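Local coordinates for ABC transporter, solute-binding protein (Staphylococcus aureus, PDB 6LKK) that binds glucose 6-phosphate in the manner of a solute-binding protein and acts as a sensor of this sugar phosphate in two-component signalling, at residues V92-T100 with L246-I255; I112-L120 with I204-M212. All blocks are in the same frame, centred on the assembly; numbering follows the deposited sequence.

Interaction 1. Residues V92-T100 with L246-I255; sequences VTSFLLMPT and LVAEFDAKSI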
loop_
_atom_site.group_PDB
_atom_site.type_symbol
_atom_site.label_atom_id
_atom_site.label_comp_id
_atom_site.label_asym_id
_atom_site.label_seq_id
_atom_site.Cartn_x
_atom_site.Cartn_y
_atom_site.Cartn_z
ATOM N N VAL A 92 10.717 9.706 6.582
ATOM C CA VAL A 92 9.731 8.634 6.637
ATOM C C VAL A 92 10.104 7.643 7.731
ATOM O O VAL A 92 11.257 7.201 7.814
ATOM C CB VAL A 92 9.612 7.912 5.281
ATOM C CG1 VAL A 92 8.596 6.779 5.358
ATOM C CG2 VAL A 92 9.224 8.898 4.190
ATOM N N THR A 93 9.121 7.293 8.559
ATOM C CA THR A 93 9.208 6.170 9.481
ATOM C C THR A 93 8.405 5.014 8.902
ATOM O O THR A 93 7.245 5.193 8.520
ATOM C CB THR A 93 8.656 6.545 10.860
ATOM O OG1 THR A 93 9.378 7.662 11.389
ATOM C CG2 THR A 93 8.753 5.371 11.833
ATOM N N SER A 94 9.014 3.835 8.833
ATOM C CA SER A 94 8.277 2.669 8.363
ATOM C C SER A 94 7.150 2.338 9.333
ATOM O O SER A 94 7.293 2.490 10.550
ATOM C CB SER A 94 9.217 1.477 8.200
ATOM O OG SER A 94 10.154 1.728 7.166
ATOM N N PHE A 95 6.020 1.884 8.779
ATOM C CA PHE A 95 4.786 1.725 9.540
ATOM C C PHE A 95 4.209 0.318 9.439
ATOM O O PHE A 95 3.893 -0.297 10.462
ATOM C CB PHE A 95 3.758 2.754 9.061
ATOM C CG PHE A 95 2.371 2.533 9.597
ATOM C CD1 PHE A 95 2.146 2.437 10.961
ATOM C CD2 PHE A 95 1.288 2.439 8.734
ATOM C CE1 PHE A 95 0.875 2.238 11.456
ATOM C CE2 PHE A 95 0.013 2.241 9.222
ATOM C CZ PHE A 95 -0.196 2.143 10.585
ATOM N N LEU A 96 4.050 -0.197 8.219
ATOM C CA LEU A 96 3.471 -1.517 8.007
ATOM C C LEU A 96 4.101 -2.148 6.776
ATOM O O LEU A 96 4.633 -1.459 5.903
ATOM C CB LEU A 96 1.949 -1.461 7.817
ATOM C CG LEU A 96 1.034 -1.213 9.018
ATOM C CD1 LEU A 96 -0.410 -1.211 8.539
ATOM C CD2 LEU A 96 1.229 -2.250 10.119
ATOM N N LEU A 97 4.026 -3.474 6.716
ATOM C CA LEU A 97 4.412 -4.235 5.535
ATOM C C LEU A 97 3.145 -4.667 4.811
ATOM O O LEU A 97 2.262 -5.282 5.417
ATOM C CB LEU A 97 5.246 -5.458 5.916
ATOM C CG LEU A 97 6.469 -5.174 6.790
ATOM C CD1 LEU A 97 7.158 -6.469 7.170
ATOM C CD2 LEU A 97 7.435 -4.243 6.079
ATOM N N MET A 98 3.051 -4.339 3.525
ATOM C CA MET A 98 1.841 -4.599 2.746
ATOM C C MET A 98 2.203 -5.351 1.475
ATOM O O MET A 98 2.676 -4.739 0.500
ATOM C CB MET A 98 1.115 -3.305 2.407
ATOM C CG MET A 98 -0.276 -3.522 1.832
ATOM S SD MET A 98 -1.433 -4.160 3.049
ATOM C CE MET A 98 -1.657 -2.695 4.049
ATOM N N PRO A 99 2.000 -6.664 1.434
ATOM C CA PRO A 99 2.165 -7.383 0.169
ATOM C C PRO A 99 1.159 -6.900 -0.863
ATOM O O PRO A 99 -0.015 -6.678 -0.558
ATOM C CB PRO A 99 1.915 -8.847 0.553
ATOM C CG PRO A 99 2.128 -8.907 2.021
ATOM C CD PRO A 99 1.698 -7.577 2.549
ATOM N N THR A 100 1.635 -6.720 -2.089
ATOM C CA THR A 100 0.732 -6.606 -3.218
ATOM C C THR A 100 0.310 -8.006 -3.646
ATOM O O THR A 100 1.041 -8.980 -3.450
ATOM C CB THR A 100 1.394 -5.857 -4.376
ATOM O OG1 THR A 100 2.565 -6.560 -4.804
ATOM C CG2 THR A 100 1.780 -4.451 -3.945
ATOM N N LEU A 246 -3.342 -3.895 15.358
ATOM C CA LEU A 246 -3.559 -3.984 13.918
ATOM C C LEU A 246 -3.327 -5.402 13.414
ATOM O O LEU A 246 -4.056 -5.885 12.541
ATOM C CB LEU A 246 -2.648 -2.996 13.191
ATOM C CG LEU A 246 -2.976 -1.516 13.404
ATOM C CD1 LEU A 246 -1.871 -0.629 12.854
ATOM C CD2 LEU A 246 -4.308 -1.173 12.749
ATOM N N VAL A 247 -2.313 -6.084 13.947
ATOM C CA VAL A 247 -2.072 -7.476 13.578
ATOM C C VAL A 247 -3.253 -8.344 13.995
ATOM O O VAL A 247 -3.784 -9.130 13.201
ATOM C CB VAL A 247 -0.757 -7.970 14.209
ATOM C CG1 VAL A 247 -0.600 -9.477 14.054
ATOM C CG2 VAL A 247 0.428 -7.253 13.582
ATOM N N ALA A 248 -3.682 -8.211 15.252
ATOM C CA ALA A 248 -4.734 -9.078 15.773
ATOM C C ALA A 248 -6.040 -8.895 15.013
ATOM O O ALA A 248 -6.712 -9.877 14.675
ATOM C CB ALA A 248 -4.943 -8.801 17.262
ATOM N N GLU A 249 -6.416 -7.649 14.729
ATOM C CA GLU A 249 -7.732 -7.390 14.160
ATOM C C GLU A 249 -7.761 -7.553 12.645
ATOM O O GLU A 249 -8.780 -7.992 12.101
ATOM C CB GLU A 249 -8.203 -5.986 14.538
ATOM C CG GLU A 249 -9.528 -5.596 13.900
ATOM C CD GLU A 249 -10.166 -4.388 14.558
ATOM O OE1 GLU A 249 -11.293 -4.022 14.160
ATOM O OE2 GLU A 249 -9.545 -3.806 15.473
ATOM N N PHE A 250 -6.669 -7.223 11.950
ATOM C CA PHE A 250 -6.675 -7.161 10.494
ATOM C C PHE A 250 -5.723 -8.133 9.814
ATOM O O PHE A 250 -5.660 -8.142 8.579
ATOM C CB PHE A 250 -6.324 -5.744 10.023
ATOM C CG PHE A 250 -7.302 -4.695 10.455
ATOM C CD1 PHE A 250 -8.472 -4.486 9.745
ATOM C CD2 PHE A 250 -7.043 -3.901 11.559
ATOM C CE1 PHE A 250 -9.369 -3.513 10.135
ATOM C CE2 PHE A 250 -7.936 -2.926 11.953
ATOM C CZ PHE A 250 -9.101 -2.730 11.241
ATOM N N ASP A 251 -4.974 -8.942 10.562
ATOM C CA ASP A 251 -3.865 -9.699 9.983
ATOM C C ASP A 251 -2.878 -8.763 9.297
ATOM O O ASP A 251 -2.277 -9.106 8.274
ATOM C CB ASP A 251 -4.356 -10.762 8.994
ATOM C CG ASP A 251 -5.265 -11.785 9.640
ATOM O OD1 ASP A 251 -4.804 -12.501 10.556
ATOM O OD2 ASP A 251 -6.442 -11.872 9.233
ATOM N N ALA A 252 -2.727 -7.557 9.835
ATOM C CA ALA A 252 -1.678 -6.675 9.358
ATOM C C ALA A 252 -0.324 -7.319 9.610
ATOM O O ALA A 252 -0.185 -8.233 10.426
ATOM C CB ALA A 252 -1.751 -5.316 10.053
ATOM N N LYS A 253 0.682 -6.839 8.888
ATOM C CA LYS A 253 2.058 -7.282 9.075
ATOM C C LYS A 253 2.825 -6.136 9.722
ATOM O O LYS A 253 3.112 -5.123 9.074
ATOM C CB LYS A 253 2.671 -7.720 7.750
ATOM C CG LYS A 253 2.086 -9.037 7.250
ATOM C CD LYS A 253 2.638 -9.436 5.894
ATOM C CE LYS A 253 2.270 -10.873 5.544
ATOM N NZ LYS A 253 0.799 -11.088 5.462
ATOM N N SER A 254 3.141 -6.299 11.002
ATOM C CA SER A 254 3.763 -5.238 11.777
ATOM C C SER A 254 5.184 -4.963 11.303
ATOM O O SER A 254 5.898 -5.854 10.832
ATOM C CB SER A 254 3.781 -5.610 13.259
ATOM O OG SER A 254 4.508 -4.656 14.022
ATOM N N ILE A 255 5.597 -3.702 11.451
ATOM C CA ILE A 255 6.982 -3.315 11.196
ATOM C C ILE A 255 7.901 -3.643 12.362
ATOM O O ILE A 255 9.124 -3.547 12.214
ATOM C CB ILE A 255 7.032 -1.808 10.875
ATOM C CG1 ILE A 255 8.404 -1.386 10.334
ATOM C CG2 ILE A 255 6.669 -0.977 12.106
ATOM C CD1 ILE A 255 8.784 -2.037 9.019
HETATM O O HOH W 1 -0.250 -5.221 6.618
#
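Leu97 and Lys253 join their backbones by one nearly straight bond: the N-H of Leu97 donates to Lys253 O over 3.0 Å, at 175° and in the plane of that carbonyl. The return link passes through a water, which donates to Leu97 O at 2.8 Å and accepts from Lys253 N. Leu96 CD2 also packs against Lys253 O, 3.6 Å away. The side chains of Leu97 and Lys253 run close together at their bases, CB to CB 3.9 Å, and the lysine methylenes then reach the Pro99 ring, where Lys253 CD lies 3.9 Å from Pro99 CD. A bend at the last torsion (chi4 61°) turns the ammonium toward Glu189, its salt-bridge partner, and the carbonyl of Glu268. Ile255 sends CD1 to Ser94 CB at 3.6 Å and also against Leu97 CD2, its CG1 branch swung opposite the backbone N (chi1 -169°), while its CG2 sits 3.3 Å from Phe95 O, an oxygen that accepts a bond from Gln243. Leu246 CD1, from the last turns of helix 240-250, meets Phe95 CZ obliquely at 4.0 Å, the two side chains crossing at about a right angle, and Leu96 CG lies over one face of the same ring. Phe95 and Leu96 form a classic beta bulge opposite Asp216, a ligand-binding residue, and Met98 touches the bound sugar phosphate. With a single direct backbone bond, the hold of the chain after helix 240-250 on this pocket strand rests largely on aliphatic packing and the bridging water.

Interaction 2. Residues I112-L120 with I204-M212; sequences IKIRGYQDL and IVYPIEGTM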
loop_
_atom_site.group_PDB
_atom_site.type_symbol
_atom_site.label_atom_id
_atom_site.label_comp_id
_atom_site.label_asym_id
_atom_site.label_seq_id
_atom_site.Cartn_x
_atom_site.Cartn_y
_atom_site.Cartn_z
ATOM N N ILE A 112 -10.050 -22.108 -14.690
ATOM C CA ILE A 112 -8.910 -21.283 -15.072
ATOM C C ILE A 112 -7.908 -21.248 -13.927
ATOM O O ILE A 112 -8.263 -20.938 -12.783
ATOM C CB ILE A 112 -9.365 -19.861 -15.436
ATOM C CG1 ILE A 112 -10.387 -19.883 -16.575
ATOM C CG2 ILE A 112 -8.163 -19.005 -15.828
ATOM C CD1 ILE A 112 -11.129 -18.573 -16.742
ATOM N N LYS A 113 -6.646 -21.546 -14.234
ATOM C CA LYS A 113 -5.572 -21.483 -13.249
ATOM C C LYS A 113 -4.925 -20.104 -13.266
ATOM O O LYS A 113 -4.541 -19.603 -14.328
ATOM C CB LYS A 113 -4.510 -22.549 -13.522
ATOM C CG LYS A 113 -4.979 -23.992 -13.393
ATOM C CD LYS A 113 -3.777 -24.922 -13.218
ATOM C CE LYS A 113 -3.849 -26.168 -14.093
ATOM N NZ LYS A 113 -2.488 -26.694 -14.417
ATOM N N ILE A 114 -4.793 -19.498 -12.088
ATOM C CA ILE A 114 -4.124 -18.209 -11.936
ATOM C C ILE A 114 -3.190 -18.330 -10.737
ATOM O O ILE A 114 -3.630 -18.249 -9.584
ATOM C CB ILE A 114 -5.108 -17.049 -11.760
ATOM C CG1 ILE A 114 -6.016 -16.939 -12.991
ATOM C CG2 ILE A 114 -4.346 -15.747 -11.561
ATOM C CD1 ILE A 114 -7.161 -15.964 -12.839
ATOM N N ARG A 115 -1.900 -18.519 -11.007
ATOM C CA ARG A 115 -0.879 -18.609 -9.974
ATOM C C ARG A 115 0.002 -17.371 -9.892
ATOM O O ARG A 115 0.754 -17.233 -8.920
ATOM C CB ARG A 115 0.023 -19.829 -10.217
ATOM C CG ARG A 115 -0.561 -21.161 -9.770
ATOM C CD ARG A 115 -1.692 -21.633 -10.668
ATOM N NE ARG A 115 -2.176 -22.949 -10.257
ATOM C CZ ARG A 115 -1.704 -24.110 -10.706
ATOM N NH1 ARG A 115 -2.216 -25.246 -10.255
ATOM N NH2 ARG A 115 -0.732 -24.146 -11.607
ATOM N N GLY A 116 -0.065 -16.479 -10.870
ATOM C CA GLY A 116 0.831 -15.341 -10.895
ATOM C C GLY A 116 0.626 -14.509 -12.140
ATOM O O GLY A 116 -0.406 -14.603 -12.806
ATOM N N TYR A 117 1.638 -13.696 -12.452
ATOM C CA TYR A 117 1.507 -12.720 -13.532
ATOM C C TYR A 117 1.420 -13.390 -14.898
ATOM O O TYR A 117 0.646 -12.953 -15.757
ATOM C CB TYR A 117 2.675 -11.739 -13.500
ATOM C CG TYR A 117 2.650 -10.796 -12.323
ATOM C CD1 TYR A 117 1.658 -9.834 -12.196
ATOM C CD2 TYR A 117 3.630 -10.860 -11.343
ATOM C CE1 TYR A 117 1.642 -8.969 -11.118
ATOM C CE2 TYR A 117 3.619 -10.003 -10.269
ATOM C CZ TYR A 117 2.626 -9.062 -10.159
ATOM O OH TYR A 117 2.627 -8.212 -9.084
ATOM N N GLN A 118 2.214 -14.437 -15.130
ATOM C CA GLN A 118 2.191 -15.096 -16.434
ATOM C C GLN A 118 0.808 -15.651 -16.745
ATOM O O GLN A 118 0.335 -15.564 -17.885
ATOM C CB GLN A 118 3.235 -16.209 -16.484
ATOM C CG GLN A 118 4.665 -15.707 -16.466
ATOM C CD GLN A 118 5.665 -16.777 -16.861
ATOM O OE1 GLN A 118 5.303 -17.796 -17.450
ATOM N NE2 GLN A 118 6.934 -16.551 -16.533
ATOM N N ASP A 119 0.139 -16.221 -15.741
ATOM C CA ASP A 119 -1.186 -16.792 -15.954
ATOM C C ASP A 119 -2.214 -15.730 -16.320
ATOM O O ASP A 119 -3.223 -16.046 -16.961
ATOM C CB ASP A 119 -1.644 -17.541 -14.705
ATOM C CG ASP A 119 -0.876 -18.826 -14.482
ATOM O OD1 ASP A 119 -0.094 -19.225 -15.372
ATOM O OD2 ASP A 119 -1.058 -19.436 -13.409
ATOM N N LEU A 120 -1.995 -14.477 -15.917
ATOM C CA LEU A 120 -2.938 -13.423 -16.272
ATOM C C LEU A 120 -2.963 -13.163 -17.772
ATOM O O LEU A 120 -3.926 -12.568 -18.269
ATOM C CB LEU A 120 -2.596 -12.135 -15.522
ATOM C CG LEU A 120 -2.775 -12.159 -14.002
ATOM C CD1 LEU A 120 -2.341 -10.830 -13.410
ATOM C CD2 LEU A 120 -4.215 -12.465 -13.611
ATOM N N ILE A 204 -7.107 -14.798 -2.921
ATOM C CA ILE A 204 -5.902 -13.983 -2.815
ATOM C C ILE A 204 -4.734 -14.808 -3.334
ATOM O O ILE A 204 -4.492 -15.926 -2.860
ATOM C CB ILE A 204 -5.670 -13.522 -1.368
ATOM C CG1 ILE A 204 -6.892 -12.736 -0.875
ATOM C CG2 ILE A 204 -4.410 -12.672 -1.271
ATOM C CD1 ILE A 204 -6.877 -12.410 0.602
ATOM N N VAL A 205 -4.020 -14.267 -4.318
ATOM C CA VAL A 205 -2.922 -14.961 -4.980
ATOM C C VAL A 205 -1.657 -14.135 -4.810
ATOM O O VAL A 205 -1.618 -12.954 -5.183
ATOM C CB VAL A 205 -3.219 -15.209 -6.468
ATOM C CG1 VAL A 205 -1.994 -15.780 -7.180
ATOM C CG2 VAL A 205 -4.404 -16.150 -6.621
ATOM N N TYR A 206 -0.622 -14.759 -4.255
ATOM C CA TYR A 206 0.690 -14.147 -4.167
ATOM C C TYR A 206 1.505 -14.614 -5.364
ATOM O O TYR A 206 1.899 -15.789 -5.409
ATOM C CB TYR A 206 1.372 -14.536 -2.858
ATOM C CG TYR A 206 0.579 -14.121 -1.635
ATOM C CD1 TYR A 206 -0.411 -14.944 -1.106
ATOM C CD2 TYR A 206 0.806 -12.897 -1.020
ATOM C CE1 TYR A 206 -1.146 -14.560 0.005
ATOM C CE2 TYR A 206 0.075 -12.506 0.090
ATOM C CZ TYR A 206 -0.896 -13.343 0.600
ATOM O OH TYR A 206 -1.624 -12.965 1.707
ATOM N N PRO A 207 1.769 -13.759 -6.354
ATOM C CA PRO A 207 2.313 -14.256 -7.629
ATOM C C PRO A 207 3.619 -15.017 -7.449
ATOM O O PRO A 207 4.561 -14.534 -6.816
ATOM C CB PRO A 207 2.507 -12.981 -8.463
ATOM C CG PRO A 207 2.311 -11.830 -7.534
ATOM C CD PRO A 207 1.494 -12.314 -6.390
ATOM N N ILE A 208 3.670 -16.219 -8.034
ATOM C CA ILE A 208 4.829 -17.088 -7.867
ATOM C C ILE A 208 6.086 -16.489 -8.487
ATOM O O ILE A 208 7.197 -16.822 -8.061
ATOM C CB ILE A 208 4.550 -18.489 -8.450
ATOM C CG1 ILE A 208 4.176 -18.413 -9.934
ATOM C CG2 ILE A 208 3.442 -19.179 -7.659
ATOM C CD1 ILE A 208 4.132 -19.770 -10.625
ATOM N N GLU A 209 5.952 -15.606 -9.480
ATOM C CA GLU A 209 7.128 -15.014 -10.108
ATOM C C GLU A 209 7.839 -14.015 -9.207
ATOM O O GLU A 209 8.980 -13.645 -9.499
ATOM C CB GLU A 209 6.757 -14.309 -11.412
ATOM C CG GLU A 209 6.095 -15.194 -12.450
ATOM C CD GLU A 209 4.589 -15.246 -12.305
ATOM O OE1 GLU A 209 4.065 -14.727 -11.294
ATOM O OE2 GLU A 209 3.928 -15.803 -13.207
ATOM N N GLY A 210 7.196 -13.570 -8.135
ATOM C CA GLY A 210 7.759 -12.531 -7.302
ATOM C C GLY A 210 6.697 -11.549 -6.867
ATOM O O GLY A 210 6.080 -10.871 -7.694
ATOM N N THR A 211 6.489 -11.471 -5.559
ATOM C CA THR A 211 5.485 -10.606 -4.958
ATOM C C THR A 211 6.159 -9.360 -4.399
ATOM O O THR A 211 7.109 -9.460 -3.617
ATOM C CB THR A 211 4.744 -11.359 -3.851
ATOM O OG1 THR A 211 4.082 -12.500 -4.416
ATOM C CG2 THR A 211 3.725 -10.470 -3.160
ATOM N N MET A 212 5.672 -8.191 -4.806
ATOM C CA MET A 212 6.199 -6.937 -4.284
ATOM C C MET A 212 5.722 -6.725 -2.851
ATOM O O MET A 212 4.529 -6.857 -2.559
ATOM C CB MET A 212 5.753 -5.772 -5.168
ATOM C CG MET A 212 6.270 -4.408 -4.740
ATOM S SD MET A 212 8.067 -4.303 -4.732
ATOM C CE MET A 212 8.402 -4.626 -6.456
HETATM O O HOH W 2 3.373 -8.420 -6.478
HETATM O O HOH W 3 1.620 -17.175 -13.382
#
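Val205, at the end of strand 202-205, places its methyls against two successive carbonyls: CG1, anti to the backbone N, lies 3.6 Å from Arg115 O, and CG2 rests on Ile114 O. The side chain of Tyr206 sets off away from the 112-120 loop, and its hydroxyl is hydrogen-bonded to Glu189. Pro207 approaches with two parts. Its CA makes a C-H...O contact with Arg115 O, and its CG packs 3.5 Å from Tyr117 CE2, touching the tyrosine ring obliquely. The same Arg115 oxygen accepts the N-H of Ile208 at 3.2 Å, the donor tilted 22° from the carbonyl plane, while Ile208 CD1 reaches back to Arg115 CB. Glu209 carries most of the polar chemistry. A sharp bend at chi2 (89°) curls its carboxylate back over Gly116, where no side chain stands in the way: OE1 is 3.3 Å from Gly116 CA. OE1 accepts Tyr117 N at 2.9 Å on its syn side but well out of the carboxylate plane. OE2 takes Gln118 N at 2.9 Å and 167°, from above the carboxylate plane, and also receives a water at 2.7 Å that accepts from Asp119 N. Gly210 closes the type I turn begun at Pro207 and sets its O at the edge of the Tyr117 ring. Farther on, a water joins Met212 N to Tyr117 OH, a hydroxyl also bonded to His143 of helix 138-151. A single carboxylate thus gathers successive N-H groups, two directly and one through water, where 117-120 take helical backbone angles; these donors probably stabilise its negative charge, and the turn 207-210 is fastened to the 112-120 loop.

Interaction 1 is a buried contact, its centre about 10 Å from the centre of the chain, whereas interaction 2, centred about 18 Å from it, is partly open to solvent. Their chemistry follows: aliphatic and aromatic packing around a single direct backbone bond in the first, a carboxylate serving backbone N-H groups in the second. Both reach one sheet, in which strands 92-105 and 202-205 are neighbours, and they touch where Thr100 N probably bonds to Met212 O and Pro99 packs on Tyr206. Along the chain, interaction 2 is nested within the loop that interaction 1 closes. Glu189 is shared as an outside partner, by a salt bridge to Lys253 and a hydrogen bond to Tyr206. The first borders the ligand pocket.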